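Local coordinates for immunogenic protein MPT63/MPB63 (Mycobacterium tuberculosis, PDB 1LMI) that is of unknown biochemical function but is a major secreted, immunogenic beta-sandwich protein of the tubercle bacillus, at residues V28-S34 against Q46-A52; I76-L81 against Y106-P112; Q67-A73 against P114-N120; S11-M15 against L126-E130. All coordinates share one frame; numbering follows the deposited sequence.

Overall arrangement
From the N terminus, contact 4 opens first, at S11-M15, and closes last, at L126-E130, so the long loop it makes encloses the other three. Contact 1 is a local closure, complete at A52, before contact 3 opens at Q67. Contact 3 in turn surrounds contact 2, which starts at I76 and ends at P112; no pair crosses. Contact 1 joins two strands of the four-stranded sheet and contact 3 two strands of the five-stranded one. Contacts 2 and 4 tie the sheets together, their centres about 19 Å apart. Strands 46-56 and 100-109, hydrogen-bonded neighbours, link contact 1 to contact 2, while Y78 N meets A70 O to link contacts 2 and 3.

Contact 1: residues V28-S34 against Q46-A52; sequences VSDLKSS and QVWEATA
S29 pairs with T51 and K32 with E49 as antiparallel hydrogen-bonded pairs, the strand directions lying 169° apart and the short axes 4.7 Å at closest approach, yet the register slips by one residue between the two pairs. The slip is a beta bulge: D30, with a positive phi of 57°, and L31 share the place opposite A50. Here D30 O receives a CA-H...O contact from A50 CA at 3.4 Å, and a water donates to D30 O while accepting from T51 OG1 2.7 Å away. Farther along, the W48 indole lies flat against the K32-S33 backbone. S33 CA stands 3.6 Å from the centroid of its five-membered ring and only 6° off the normal, which identifies a CH-pi contact over the face. L31 instead reaches the rim of the indole, its CD1 being 4.0 Å from W48 CE3, and the two side chains cross at about a right angle. K32 and E49 run side by side on the same face of the sheet as S29 and T51, with K32 CG 3.9 Å from E49 CG. S34 OG donates to the anti lone pair of E49 OE1 at 2.8 Å and is also bonded to A36 N. Strand 46-56 has strand 100-109 along its other edge, through W48 with F107 and A50 with I105, while V28 and L31 touch V117 of the facing sheet.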
loop_
_atom_site.group_PDB
_atom_site.type_symbol
_atom_site.label_atom_id
_atom_site.label_comp_id
_atom_site.label_asym_id
_atom_site.label_seq_id
_atom_site.Cartn_x
_atom_site.Cartn_y
_atom_site.Cartn_z
ATOM N N VAL A 28 1.626 -1.302 -6.909
ATOM C CA VAL A 28 1.093 0.010 -6.505
ATOM C C VAL A 28 1.286 0.952 -7.687
ATOM O O VAL A 28 2.352 0.978 -8.343
ATOM C CB VAL A 28 1.752 0.554 -5.230
ATOM C CG1 VAL A 28 1.222 1.942 -4.883
ATOM C CG2 VAL A 28 1.477 -0.385 -4.062
ATOM N N SER A 29 0.183 1.666 -8.012
ATOM C CA SER A 29 0.241 2.600 -9.134
ATOM C C SER A 29 -0.738 3.742 -8.902
ATOM O O SER A 29 -1.572 3.720 -7.992
ATOM C CB SER A 29 -0.101 1.899 -10.469
ATOM O OG SER A 29 -1.431 1.427 -10.399
ATOM N N ASP A 30 -0.680 4.781 -9.740
ATOM C CA ASP A 30 -1.700 5.832 -9.692
ATOM C C ASP A 30 -1.800 6.495 -8.294
ATOM O O ASP A 30 -2.861 6.769 -7.726
ATOM C CB ASP A 30 -3.059 5.321 -10.149
ATOM C CG ASP A 30 -3.042 4.615 -11.485
ATOM O OD1 ASP A 30 -3.260 5.279 -12.522
ATOM O OD2 ASP A 30 -2.814 3.386 -11.545
ATOM N N LEU A 31 -0.631 6.805 -7.728
ATOM C CA LEU A 31 -0.524 7.636 -6.554
ATOM C C LEU A 31 -0.766 9.102 -6.915
ATOM O O LEU A 31 0.000 9.682 -7.709
ATOM C CB LEU A 31 0.870 7.478 -5.940
ATOM C CG LEU A 31 1.213 8.452 -4.809
ATOM C CD1 LEU A 31 0.412 8.168 -3.542
ATOM C CD2 LEU A 31 2.697 8.409 -4.502
ATOM N N LYS A 32 -1.811 9.679 -6.346
ATOM C CA LYS A 32 -2.200 11.023 -6.809
ATOM C C LYS A 32 -3.121 11.733 -5.836
ATOM O O LYS A 32 -3.714 11.057 -4.987
ATOM C CB LYS A 32 -2.893 10.901 -8.171
ATOM C CG LYS A 32 -4.198 10.111 -8.157
ATOM C CD LYS A 32 -4.701 9.949 -9.591
ATOM C CE LYS A 32 -5.852 8.972 -9.671
ATOM N NZ LYS A 32 -6.170 8.661 -11.108
ATOM N N SER A 33 -3.190 13.053 -5.959
ATOM C CA SER A 33 -4.190 13.782 -5.160
ATOM C C SER A 33 -5.568 13.233 -5.471
ATOM O O SER A 33 -5.910 12.970 -6.618
ATOM C CB SER A 33 -4.109 15.282 -5.441
ATOM O OG SER A 33 -5.052 15.905 -4.528
ATOM N N SER A 34 -6.392 13.054 -4.433
ATOM C CA SER A 34 -7.687 12.431 -4.587
ATOM C C SER A 34 -8.789 13.485 -4.401
ATOM O O SER A 34 -8.605 14.469 -3.700
ATOM C CB SER A 34 -7.882 11.312 -3.562
ATOM O OG SER A 34 -9.011 10.490 -3.778
ATOM N N GLN A 46 -4.822 17.179 2.578
ATOM C CA GLN A 46 -5.421 16.774 1.324
ATOM C C GLN A 46 -5.465 15.243 1.180
ATOM O O GLN A 46 -4.404 14.642 1.328
ATOM C CB GLN A 46 -4.584 17.359 0.180
ATOM C CG GLN A 46 -5.032 16.856 -1.190
ATOM C CD GLN A 46 -6.373 17.402 -1.600
ATOM O OE1 GLN A 46 -6.619 18.613 -1.530
ATOM N NE2 GLN A 46 -7.270 16.547 -2.054
ATOM N N VAL A 47 -6.624 14.707 0.846
ATOM C CA VAL A 47 -6.650 13.242 0.682
ATOM C C VAL A 47 -5.914 12.859 -0.613
ATOM O O VAL A 47 -6.155 13.465 -1.652
ATOM C CB VAL A 47 -8.056 12.667 0.636
ATOM C CG1 VAL A 47 -8.031 11.156 0.422
ATOM C CG2 VAL A 47 -8.823 13.011 1.916
ATOM N N TRP A 48 -5.022 11.889 -0.483
ATOM C CA TRP A 48 -4.354 11.284 -1.637
ATOM C C TRP A 48 -4.812 9.832 -1.728
ATOM O O TRP A 48 -5.356 9.224 -0.797
ATOM C CB TRP A 48 -2.827 11.341 -1.515
ATOM C CG TRP A 48 -2.309 12.666 -2.004
ATOM C CD1 TRP A 48 -2.716 13.896 -1.551
ATOM C CD2 TRP A 48 -1.330 12.867 -3.019
ATOM N NE1 TRP A 48 -2.014 14.873 -2.237
ATOM C CE2 TRP A 48 -1.164 14.261 -3.139
ATOM C CE3 TRP A 48 -0.550 12.018 -3.844
ATOM C CZ2 TRP A 48 -0.281 14.835 -4.034
ATOM C CZ3 TRP A 48 0.322 12.598 -4.727
ATOM C CH2 TRP A 48 0.462 13.990 -4.826
ATOM N N GLU A 49 -4.605 9.243 -2.904
ATOM C CA GLU A 49 -4.948 7.859 -3.134
ATOM C C GLU A 49 -3.821 7.161 -3.922
ATOM O O GLU A 49 -2.986 7.801 -4.544
ATOM C CB GLU A 49 -6.265 7.707 -3.895
ATOM C CG GLU A 49 -6.236 8.329 -5.295
ATOM C CD GLU A 49 -7.479 8.058 -6.099
ATOM O OE1 GLU A 49 -8.557 8.634 -5.788
ATOM O OE2 GLU A 49 -7.441 7.263 -7.044
ATOM N N ALA A 50 -3.851 5.825 -3.844
ATOM C CA ALA A 50 -3.101 5.017 -4.796
ATOM C C ALA A 50 -3.999 3.800 -5.103
ATOM O O ALA A 50 -4.959 3.481 -4.393
ATOM C CB ALA A 50 -1.726 4.600 -4.335
ATOM N N THR A 51 -3.695 3.106 -6.190
ATOM C CA THR A 51 -4.364 1.866 -6.544
ATOM C C THR A 51 -3.416 0.694 -6.325
ATOM O O THR A 51 -2.327 0.627 -6.905
ATOM C CB THR A 51 -4.819 1.887 -8.002
ATOM O OG1 THR A 51 -5.775 2.959 -8.174
ATOM C CG2 THR A 51 -5.480 0.566 -8.365
ATOM N N ALA A 52 -3.810 -0.214 -5.443
ATOM C CA ALA A 52 -2.967 -1.326 -5.016
ATOM C C ALA A 52 -3.647 -2.656 -5.341
ATOM O O ALA A 52 -4.873 -2.754 -5.222
ATOM C CB ALA A 52 -2.686 -1.260 -3.536
HETATM O O HOH W 1 -5.404 5.592 -7.602
#

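Contact 2: residues I76-L81 against Y106-P112; sequences INYRVL and YFDVTGP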
loop_
_atom_site.group_PDB
_atom_site.type_symbol
_atom_site.label_atom_id
_atom_site.label_comp_id
_atom_site.label_asym_id
_atom_site.label_seq_id
_atom_site.Cartn_x
_atom_site.Cartn_y
_atom_site.Cartn_z
ATOM N N ILE A 76 9.495 12.284 4.591
ATOM C CA ILE A 76 8.220 12.533 5.265
ATOM C C ILE A 76 7.252 11.406 4.934
ATOM O O ILE A 76 7.187 10.906 3.803
ATOM C CB ILE A 76 7.596 13.879 4.879
ATOM C CG1 ILE A 76 8.344 15.057 5.535
ATOM C CG2 ILE A 76 6.124 13.943 5.202
ATOM C CD1 ILE A 76 7.598 16.364 5.342
ATOM N N ASN A 77 6.510 10.949 5.937
ATOM C CA ASN A 77 5.675 9.764 5.845
ATOM C C ASN A 77 4.227 10.049 6.215
ATOM O O ASN A 77 3.984 10.730 7.211
ATOM C CB ASN A 77 6.222 8.676 6.796
ATOM C CG ASN A 77 5.535 7.333 6.689
ATOM O OD1 ASN A 77 5.927 6.469 5.881
ATOM N ND2 ASN A 77 4.517 7.121 7.495
ATOM N N TYR A 78 3.309 9.521 5.415
ATOM C CA TYR A 78 1.895 9.654 5.649
ATOM C C TYR A 78 1.318 8.232 5.726
ATOM O O TYR A 78 1.419 7.471 4.748
ATOM C CB TYR A 78 1.174 10.451 4.567
ATOM C CG TYR A 78 1.825 11.775 4.199
ATOM C CD1 TYR A 78 1.796 12.822 5.142
ATOM C CD2 TYR A 78 2.439 11.981 2.984
ATOM C CE1 TYR A 78 2.383 14.039 4.835
ATOM C CE2 TYR A 78 3.028 13.212 2.658
ATOM C CZ TYR A 78 2.986 14.206 3.604
ATOM O OH TYR A 78 3.553 15.443 3.323
ATOM N N ARG A 79 0.755 7.871 6.859
ATOM C CA ARG A 79 0.161 6.568 7.067
ATOM C C ARG A 79 -1.042 6.358 6.161
ATOM O O ARG A 79 -1.829 7.282 5.915
ATOM C CB ARG A 79 -0.312 6.415 8.524
ATOM C CG ARG A 79 0.793 6.486 9.570
ATOM C CD ARG A 79 1.632 5.210 9.664
ATOM N NE ARG A 79 0.821 4.077 10.073
ATOM C CZ ARG A 79 0.521 3.025 9.313
ATOM N NH1 ARG A 79 0.950 2.920 8.054
ATOM N NH2 ARG A 79 -0.242 2.081 9.854
ATOM N N VAL A 80 -1.226 5.115 5.714
ATOM C CA VAL A 80 -2.470 4.745 5.070
ATOM C C VAL A 80 -3.643 4.945 6.016
ATOM O O VAL A 80 -3.523 4.738 7.232
ATOM C CB VAL A 80 -2.367 3.300 4.558
ATOM C CG1 VAL A 80 -2.368 2.234 5.668
ATOM C CG2 VAL A 80 -3.545 2.966 3.627
ATOM N N LEU A 81 -4.760 5.374 5.431
ATOM C CA LEU A 81 -5.989 5.508 6.202
ATOM C C LEU A 81 -6.686 4.159 6.189
ATOM O O LEU A 81 -7.686 3.957 5.509
ATOM C CB LEU A 81 -6.881 6.592 5.596
ATOM C CG LEU A 81 -6.214 7.967 5.619
ATOM C CD1 LEU A 81 -7.230 9.048 5.278
ATOM C CD2 LEU A 81 -5.601 8.244 6.984
ATOM N N TYR A 106 -5.889 5.137 0.796
ATOM C CA TYR A 106 -5.868 6.587 0.962
ATOM C C TYR A 106 -4.862 7.073 1.994
ATOM O O TYR A 106 -4.459 6.312 2.866
ATOM C CB TYR A 106 -7.288 7.023 1.367
ATOM C CG TYR A 106 -8.298 6.731 0.267
ATOM C CD1 TYR A 106 -8.379 7.585 -0.813
ATOM C CD2 TYR A 106 -9.133 5.621 0.304
ATOM C CE1 TYR A 106 -9.284 7.361 -1.837
ATOM C CE2 TYR A 106 -10.041 5.382 -0.719
ATOM C CZ TYR A 106 -10.107 6.259 -1.781
ATOM O OH TYR A 106 -11.006 5.999 -2.801
ATOM N N PHE A 107 -4.488 8.350 1.893
ATOM C CA PHE A 107 -3.521 8.990 2.789
ATOM C C PHE A 107 -3.980 10.422 3.111
ATOM O O PHE A 107 -4.627 11.042 2.253
ATOM C CB PHE A 107 -2.127 9.039 2.159
ATOM C CG PHE A 107 -1.645 7.720 1.584
ATOM C CD1 PHE A 107 -1.006 6.783 2.361
ATOM C CD2 PHE A 107 -1.859 7.458 0.238
ATOM C CE1 PHE A 107 -0.600 5.596 1.809
ATOM C CE2 PHE A 107 -1.450 6.243 -0.320
ATOM C CZ PHE A 107 -0.819 5.303 0.466
ATOM N N ASP A 108 -3.662 10.963 4.268
ATOM C CA ASP A 108 -3.990 12.366 4.570
ATOM C C ASP A 108 -2.721 13.184 4.454
ATOM O O ASP A 108 -1.851 13.157 5.324
ATOM C CB ASP A 108 -4.571 12.446 5.987
ATOM C CG ASP A 108 -5.059 13.821 6.377
ATOM O OD1 ASP A 108 -5.000 14.720 5.502
ATOM O OD2 ASP A 108 -5.492 13.969 7.549
ATOM N N VAL A 109 -2.530 13.890 3.321
ATOM C CA VAL A 109 -1.259 14.546 3.079
ATOM C C VAL A 109 -1.276 15.949 3.690
ATOM O O VAL A 109 -2.013 16.811 3.231
ATOM C CB VAL A 109 -0.961 14.583 1.567
ATOM C CG1 VAL A 109 0.257 15.448 1.256
ATOM C CG2 VAL A 109 -0.773 13.166 1.013
ATOM N N THR A 110 -0.466 16.095 4.721
ATOM C CA THR A 110 -0.426 17.358 5.440
ATOM C C THR A 110 0.836 18.161 5.190
ATOM O O THR A 110 1.022 19.251 5.755
ATOM C CB THR A 110 -0.489 17.065 6.965
ATOM O OG1 THR A 110 0.568 16.167 7.252
ATOM C CG2 THR A 110 -1.824 16.452 7.331
ATOM N N GLY A 111 1.762 17.695 4.388
ATOM C CA GLY A 111 2.971 18.405 4.048
ATOM C C GLY A 111 3.234 18.325 2.540
ATOM O O GLY A 111 2.240 18.299 1.801
ATOM N N PRO A 112 4.477 18.291 2.152
ATOM C CA PRO A 112 4.814 18.160 0.722
ATOM C C PRO A 112 4.150 16.919 0.125
ATOM O O PRO A 112 3.896 15.907 0.807
ATOM C CB PRO A 112 6.330 18.010 0.697
ATOM C CG PRO A 112 6.797 18.656 1.968
ATOM C CD PRO A 112 5.713 18.364 2.969
HETATM O O HOH W 2 -2.120 9.763 6.402
HETATM O O HOH W 3 -7.174 3.680 2.989
#
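Y78 lays its ring against V109: V109 CA is 4.1 Å from the ring centroid and 11° off the normal, a CH-pi contact over the face, and V109 CG1 comes within 3.8 Å of Y78 CZ. With CG anti to its own carbonyl carbon (chi1 -49°), the ring runs out along the turn that follows strand 106-109, and its hydroxyl arrives at the carbonyl of P112. Y78 OH donates to P112 O at 2.6 Å, the acceptor lying at the ring edge, near its plane. Beside this, I76 crosses P112 at about a right angle, with I76 CD1 3.6 Å from P112 CD. The F107 ring presents its edge to R79 O, which lies near the ring plane, while F107 CE1 packs 4.0 Å from V80 CB. At the far end L81 N bonds to Y106 O at 2.7 Å, an almost straight bond, and L81 CB packs beside Y106 CB. Short strand axes 6.1 Å apart and 131° between directions show that strand 77-79 and strand 106-109, outer strands of different sheets, splay rather than pair throughout. Two waters bridge backbone groups, one between R79 O and D108 N, another between L81 O and Y106 N. The chemistry is thus mixed: the buried tyrosine combines an apolar face with a hydroxyl satisfied by a main-chain acceptor, and bridging waters serve backbone groups on both segments.

Contact 3: residues Q67-A73 against P114-N120; sequences QFNARTA and PTIVAMN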
loop_
_atom_site.group_PDB
_atom_site.type_symbol
_atom_site.label_atom_id
_atom_site.label_comp_id
_atom_site.label_asym_id
_atom_site.label_seq_id
_atom_site.Cartn_x
_atom_site.Cartn_y
_atom_site.Cartn_z
ATOM N N GLN A 67 -0.004 -1.707 6.539
ATOM C CA GLN A 67 1.435 -1.539 6.373
ATOM C C GLN A 67 1.784 -0.458 5.359
ATOM O O GLN A 67 2.960 -0.098 5.278
ATOM C CB GLN A 67 2.116 -2.865 5.953
ATOM C CG GLN A 67 2.057 -3.950 7.019
ATOM C CD GLN A 67 2.907 -5.147 6.633
ATOM O OE1 GLN A 67 3.368 -5.270 5.506
ATOM N NE2 GLN A 67 3.128 -6.019 7.619
ATOM N N PHE A 68 0.791 0.057 4.618
ATOM C CA PHE A 68 1.093 1.041 3.578
ATOM C C PHE A 68 1.307 2.448 4.123
ATOM O O PHE A 68 0.779 2.893 5.169
ATOM C CB PHE A 68 -0.028 1.130 2.548
ATOM C CG PHE A 68 -0.029 0.071 1.464
ATOM C CD1 PHE A 68 1.040 -0.019 0.605
ATOM C CD2 PHE A 68 -1.099 -0.776 1.315
ATOM C CE1 PHE A 68 1.036 -0.978 -0.395
ATOM C CE2 PHE A 68 -1.110 -1.742 0.327
ATOM C CZ PHE A 68 -0.035 -1.839 -0.523
ATOM N N ASN A 69 2.122 3.202 3.374
ATOM C CA ASN A 69 2.531 4.553 3.673
ATOM C C ASN A 69 2.866 5.275 2.355
ATOM O O ASN A 69 3.331 4.607 1.409
ATOM C CB ASN A 69 3.783 4.631 4.555
ATOM C CG ASN A 69 3.673 3.881 5.871
ATOM O OD1 ASN A 69 3.228 4.511 6.835
ATOM N ND2 ASN A 69 4.007 2.589 5.878
ATOM N N ALA A 70 2.614 6.577 2.343
ATOM C CA ALA A 70 3.027 7.453 1.247
ATOM C C ALA A 70 4.148 8.334 1.749
ATOM O O ALA A 70 4.095 8.831 2.875
ATOM C CB ALA A 70 1.839 8.211 0.698
ATOM N N ARG A 71 5.196 8.505 0.933
ATOM C CA ARG A 71 6.342 9.276 1.399
ATOM C C ARG A 71 6.812 10.267 0.351
ATOM O O ARG A 71 6.528 10.118 -0.836
ATOM C CB ARG A 71 7.515 8.358 1.745
ATOM C CG ARG A 71 7.179 7.316 2.810
ATOM C CD ARG A 71 8.464 6.510 3.079
ATOM N NE ARG A 71 8.201 5.609 4.202
ATOM C CZ ARG A 71 8.955 4.555 4.477
ATOM N NH1 ARG A 71 10.009 4.268 3.740
ATOM N NH2 ARG A 71 8.648 3.782 5.521
ATOM N N THR A 72 7.545 11.251 0.839
ATOM C CA THR A 72 8.361 12.130 0.027
ATOM C C THR A 72 9.784 11.576 -0.065
ATOM O O THR A 72 10.200 10.714 0.712
ATOM C CB THR A 72 8.473 13.572 0.551
ATOM O OG1 THR A 72 9.251 13.482 1.769
ATOM C CG2 THR A 72 7.111 14.134 0.836
ATOM N N ALA A 73 10.555 12.052 -1.046
ATOM C CA ALA A 73 11.898 11.525 -1.214
ATOM C C ALA A 73 12.797 11.688 0.005
ATOM O O ALA A 73 13.669 10.837 0.222
ATOM C CB ALA A 73 12.587 12.227 -2.383
ATOM N N PRO A 114 3.487 13.459 -1.739
ATOM C CA PRO A 114 4.314 12.262 -1.849
ATOM C C PRO A 114 4.547 11.810 -3.286
ATOM O O PRO A 114 3.736 12.105 -4.164
ATOM C CB PRO A 114 3.407 11.227 -1.131
ATOM C CG PRO A 114 2.001 11.668 -1.407
ATOM C CD PRO A 114 2.071 13.184 -1.442
ATOM N N THR A 115 5.611 11.027 -3.453
ATOM C CA THR A 115 5.967 10.465 -4.734
ATOM C C THR A 115 6.344 9.005 -4.639
ATOM O O THR A 115 6.766 8.385 -5.630
ATOM C CB THR A 115 7.187 11.213 -5.314
ATOM O OG1 THR A 115 8.263 11.271 -4.367
ATOM C CG2 THR A 115 6.730 12.625 -5.609
ATOM N N ILE A 116 6.217 8.441 -3.449
ATOM C CA ILE A 116 6.669 7.103 -3.110
ATOM C C ILE A 116 5.595 6.415 -2.280
ATOM O O ILE A 116 4.890 7.051 -1.492
ATOM C CB ILE A 116 7.959 7.208 -2.286
ATOM C CG1 ILE A 116 9.119 7.773 -3.125
ATOM C CG2 ILE A 116 8.356 5.890 -1.617
ATOM C CD1 ILE A 116 10.210 8.342 -2.218
ATOM N N VAL A 117 5.435 5.082 -2.465
ATOM C CA VAL A 117 4.640 4.316 -1.518
ATOM C C VAL A 117 5.547 3.253 -0.897
ATOM O O VAL A 117 6.384 2.660 -1.565
ATOM C CB VAL A 117 3.401 3.677 -2.172
ATOM C CG1 VAL A 117 2.698 2.686 -1.250
ATOM C CG2 VAL A 117 2.429 4.775 -2.553
ATOM N N ALA A 118 5.426 3.021 0.411
ATOM C CA ALA A 118 6.283 2.006 1.052
ATOM C C ALA A 118 5.422 1.110 1.943
ATOM O O ALA A 118 4.507 1.650 2.608
ATOM C CB ALA A 118 7.364 2.661 1.888
ATOM N N MET A 119 5.691 -0.184 1.978
ATOM C CA MET A 119 5.044 -1.062 2.950
ATOM C C MET A 119 6.059 -1.322 4.070
ATOM O O MET A 119 7.157 -1.786 3.765
ATOM C CB MET A 119 4.579 -2.419 2.387
ATOM C CG MET A 119 3.381 -2.361 1.453
ATOM S SD MET A 119 2.768 -4.037 0.982
ATOM C CE MET A 119 4.222 -4.938 1.522
ATOM N N ASN A 120 5.674 -1.046 5.321
ATOM C CA ASN A 120 6.519 -1.261 6.494
ATOM C C ASN A 120 5.712 -2.025 7.540
ATOM O O ASN A 120 4.557 -1.695 7.766
ATOM C CB ASN A 120 6.981 0.097 6.991
ATOM C CG ASN A 120 7.871 0.144 8.235
ATOM O OD1 ASN A 120 9.028 0.607 8.150
ATOM N ND2 ASN A 120 7.310 -0.281 9.342
#
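A classic beta bulge, with T115 and I116 both facing R71, begins the antiparallel pairing of strands 68-71 and 116-120 in the five-stranded sheet. R71 O accepts from T115 N at 2.9 Å and, weakly, from I116 N, while R71 N donates to I116 O at 2.8 Å. Regular bonds follow: A118 N to N69 O, then N120 N to Q67 O. On the face with A70 and V117, F68 and M119 lie side by side and point the same way. M119 SD is 4.2 Å from the F68 ring centroid, 32° off the normal, an oblique Met-aromatic contact, and M119 CG is tight on F68 CE1 at 3.3 Å. On the other face the extended R71 side chain carries its guanidinium over A118, whose CB is 3.5 Å above the plane and over its centre. Salt bridging to D125 and a hydrogen bond from NE to N77 OD1 fix the group's rotation. N69 OD1 is held by N77 and R79. Backbone bonds of A70 with Y78 set strand 77-79 beside 68-71, those of V117 with W129 and M119 with L127 set 125-130 beside 116-120, while F68 and V117 reach V28 and A70 touches F107 in the opposing sheet.

Contact 4: residues S11-M15 against L126-E130; sequences SELTM and LLIWE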
loop_
_atom_site.group_PDB
_atom_site.type_symbol
_atom_site.label_atom_id
_atom_site.label_comp_id
_atom_site.label_asym_id
_atom_site.label_seq_id
_atom_site.Cartn_x
_atom_site.Cartn_y
_atom_site.Cartn_z
ATOM N N SER A 11 4.714 -1.083 -11.098
ATOM C CA SER A 11 5.263 -2.437 -11.143
ATOM C C SER A 11 4.805 -3.291 -9.962
ATOM O O SER A 11 4.558 -2.791 -8.874
ATOM C CB SER A 11 6.776 -2.440 -11.125
ATOM O OG SER A 11 7.277 -1.859 -12.334
ATOM N N GLU A 12 4.717 -4.583 -10.208
ATOM C CA GLU A 12 4.439 -5.569 -9.169
ATOM C C GLU A 12 5.734 -6.133 -8.611
ATOM O O GLU A 12 6.578 -6.621 -9.378
ATOM C CB GLU A 12 3.586 -6.703 -9.750
ATOM C CG GLU A 12 3.067 -7.622 -8.631
ATOM C CD GLU A 12 1.942 -8.464 -9.197
ATOM O OE1 GLU A 12 0.985 -7.851 -9.732
ATOM O OE2 GLU A 12 2.076 -9.714 -9.142
ATOM N N LEU A 13 5.884 -6.007 -7.288
ATOM C CA LEU A 13 7.073 -6.505 -6.592
ATOM C C LEU A 13 6.736 -7.795 -5.845
ATOM O O LEU A 13 5.648 -7.833 -5.242
ATOM C CB LEU A 13 7.590 -5.433 -5.618
ATOM C CG LEU A 13 7.811 -4.034 -6.214
ATOM C CD1 LEU A 13 8.249 -3.007 -5.158
ATOM C CD2 LEU A 13 8.837 -4.114 -7.332
ATOM N N THR A 14 7.606 -8.777 -5.876
ATOM C CA THR A 14 7.431 -10.105 -5.274
ATOM C C THR A 14 8.120 -10.187 -3.942
ATOM O O THR A 14 9.277 -9.784 -3.766
ATOM C CB THR A 14 8.043 -11.148 -6.257
ATOM O OG1 THR A 14 7.188 -11.135 -7.433
ATOM N N MET A 15 7.444 -10.707 -2.917
ATOM C CA MET A 15 8.192 -10.942 -1.680
ATOM C C MET A 15 7.851 -12.359 -1.235
ATOM O O MET A 15 6.724 -12.834 -1.295
ATOM C CB MET A 15 7.913 -9.839 -0.677
ATOM C CG MET A 15 7.337 -10.149 0.660
ATOM S SD MET A 15 7.186 -8.647 1.709
ATOM C CE MET A 15 5.429 -8.344 1.480
ATOM N N LEU A 126 9.676 -3.095 3.813
ATOM C CA LEU A 126 9.674 -4.338 3.043
ATOM C C LEU A 126 9.674 -4.071 1.543
ATOM O O LEU A 126 10.493 -4.651 0.819
ATOM C CB LEU A 126 8.439 -5.180 3.404
ATOM C CG LEU A 126 8.418 -5.735 4.833
ATOM C CD1 LEU A 126 7.126 -6.492 5.057
ATOM C CD2 LEU A 126 9.631 -6.611 5.137
ATOM N N LEU A 127 8.774 -3.215 1.090
ATOM C CA LEU A 127 8.575 -2.949 -0.344
ATOM C C LEU A 127 8.412 -1.447 -0.562
ATOM O O LEU A 127 7.694 -0.793 0.213
ATOM C CB LEU A 127 7.341 -3.641 -0.891
ATOM C CG LEU A 127 7.223 -5.152 -0.799
ATOM C CD1 LEU A 127 5.852 -5.658 -1.241
ATOM C CD2 LEU A 127 8.294 -5.777 -1.681
ATOM N N ILE A 128 9.070 -0.925 -1.597
ATOM C CA ILE A 128 8.995 0.500 -1.894
ATOM C C ILE A 128 8.764 0.703 -3.384
ATOM O O ILE A 128 9.493 0.066 -4.155
ATOM C CB ILE A 128 10.313 1.179 -1.462
ATOM C CG1 ILE A 128 10.568 0.977 0.040
ATOM C CG2 ILE A 128 10.251 2.637 -1.887
ATOM C CD1 ILE A 128 11.905 1.541 0.472
ATOM N N TRP A 129 7.832 1.542 -3.769
ATOM C CA TRP A 129 7.514 1.930 -5.136
ATOM C C TRP A 129 7.835 3.413 -5.327
ATOM O O TRP A 129 7.313 4.225 -4.566
ATOM C CB TRP A 129 6.057 1.703 -5.519
ATOM C CG TRP A 129 5.593 0.275 -5.430
ATOM C CD1 TRP A 129 5.466 -0.568 -6.512
ATOM C CD2 TRP A 129 5.207 -0.470 -4.282
ATOM N NE1 TRP A 129 5.024 -1.804 -6.073
ATOM C CE2 TRP A 129 4.857 -1.756 -4.706
ATOM C CE3 TRP A 129 5.128 -0.168 -2.912
ATOM C CZ2 TRP A 129 4.428 -2.740 -3.828
ATOM C CZ3 TRP A 129 4.699 -1.156 -2.029
ATOM C CH2 TRP A 129 4.355 -2.434 -2.496
ATOM N N GLU A 130 8.699 3.720 -6.288
ATOM C CA GLU A 130 9.161 5.090 -6.495
ATOM C C GLU A 130 9.005 5.505 -7.944
ATOM O O GLU A 130 8.727 4.667 -8.807
ATOM C CB GLU A 130 10.622 5.218 -6.072
ATOM C CG GLU A 130 11.606 4.451 -6.905
ATOM C CD GLU A 130 13.021 4.381 -6.351
ATOM O OE1 GLU A 130 13.235 4.839 -5.213
ATOM O OE2 GLU A 130 13.888 3.849 -7.085
#
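L13 covers the indole of W129 across the interior of the beta-sandwich, where strand 12-15 of one sheet faces strand 126-130 of the other. Axes 8.5 Å apart, with directions 169° apart and no backbone bond between the segments, mark this as packing between layers. The close part lies around the indole. L13 CD1 stands over its five-membered ring, 3.7 Å from the centroid and 18° off the normal, a CH-pi contact in which the two side chains slide past each other in opposite directions. With its CG anti to the carbonyl carbon, L13 brings the same methyl within 3.5 Å of I128 O, and its CB rests 4.0 Å from L127 CD2. W26, from strand 22-33, touches both L127 and W129, extending this apolar layer.

Toward M15 the fit is looser and carried by fewer atoms. Its chi1 of 121° lies away from a staggered value, and the chain bends farther out, putting SD 4.0 Å from L126 CD1 and CE 3.8 Å from L127 CD1. M15 is partly exposed, although it also touches M119 beside the bulge where L126 and L127 both face that methionine. On the outer side T14 is exposed, and E12 bonds through OE2 to N55 ND2. At the other end W129 NE1 donates a weak, bent hydrogen bond to S11 O, 3.0 Å away in the plane of the indole.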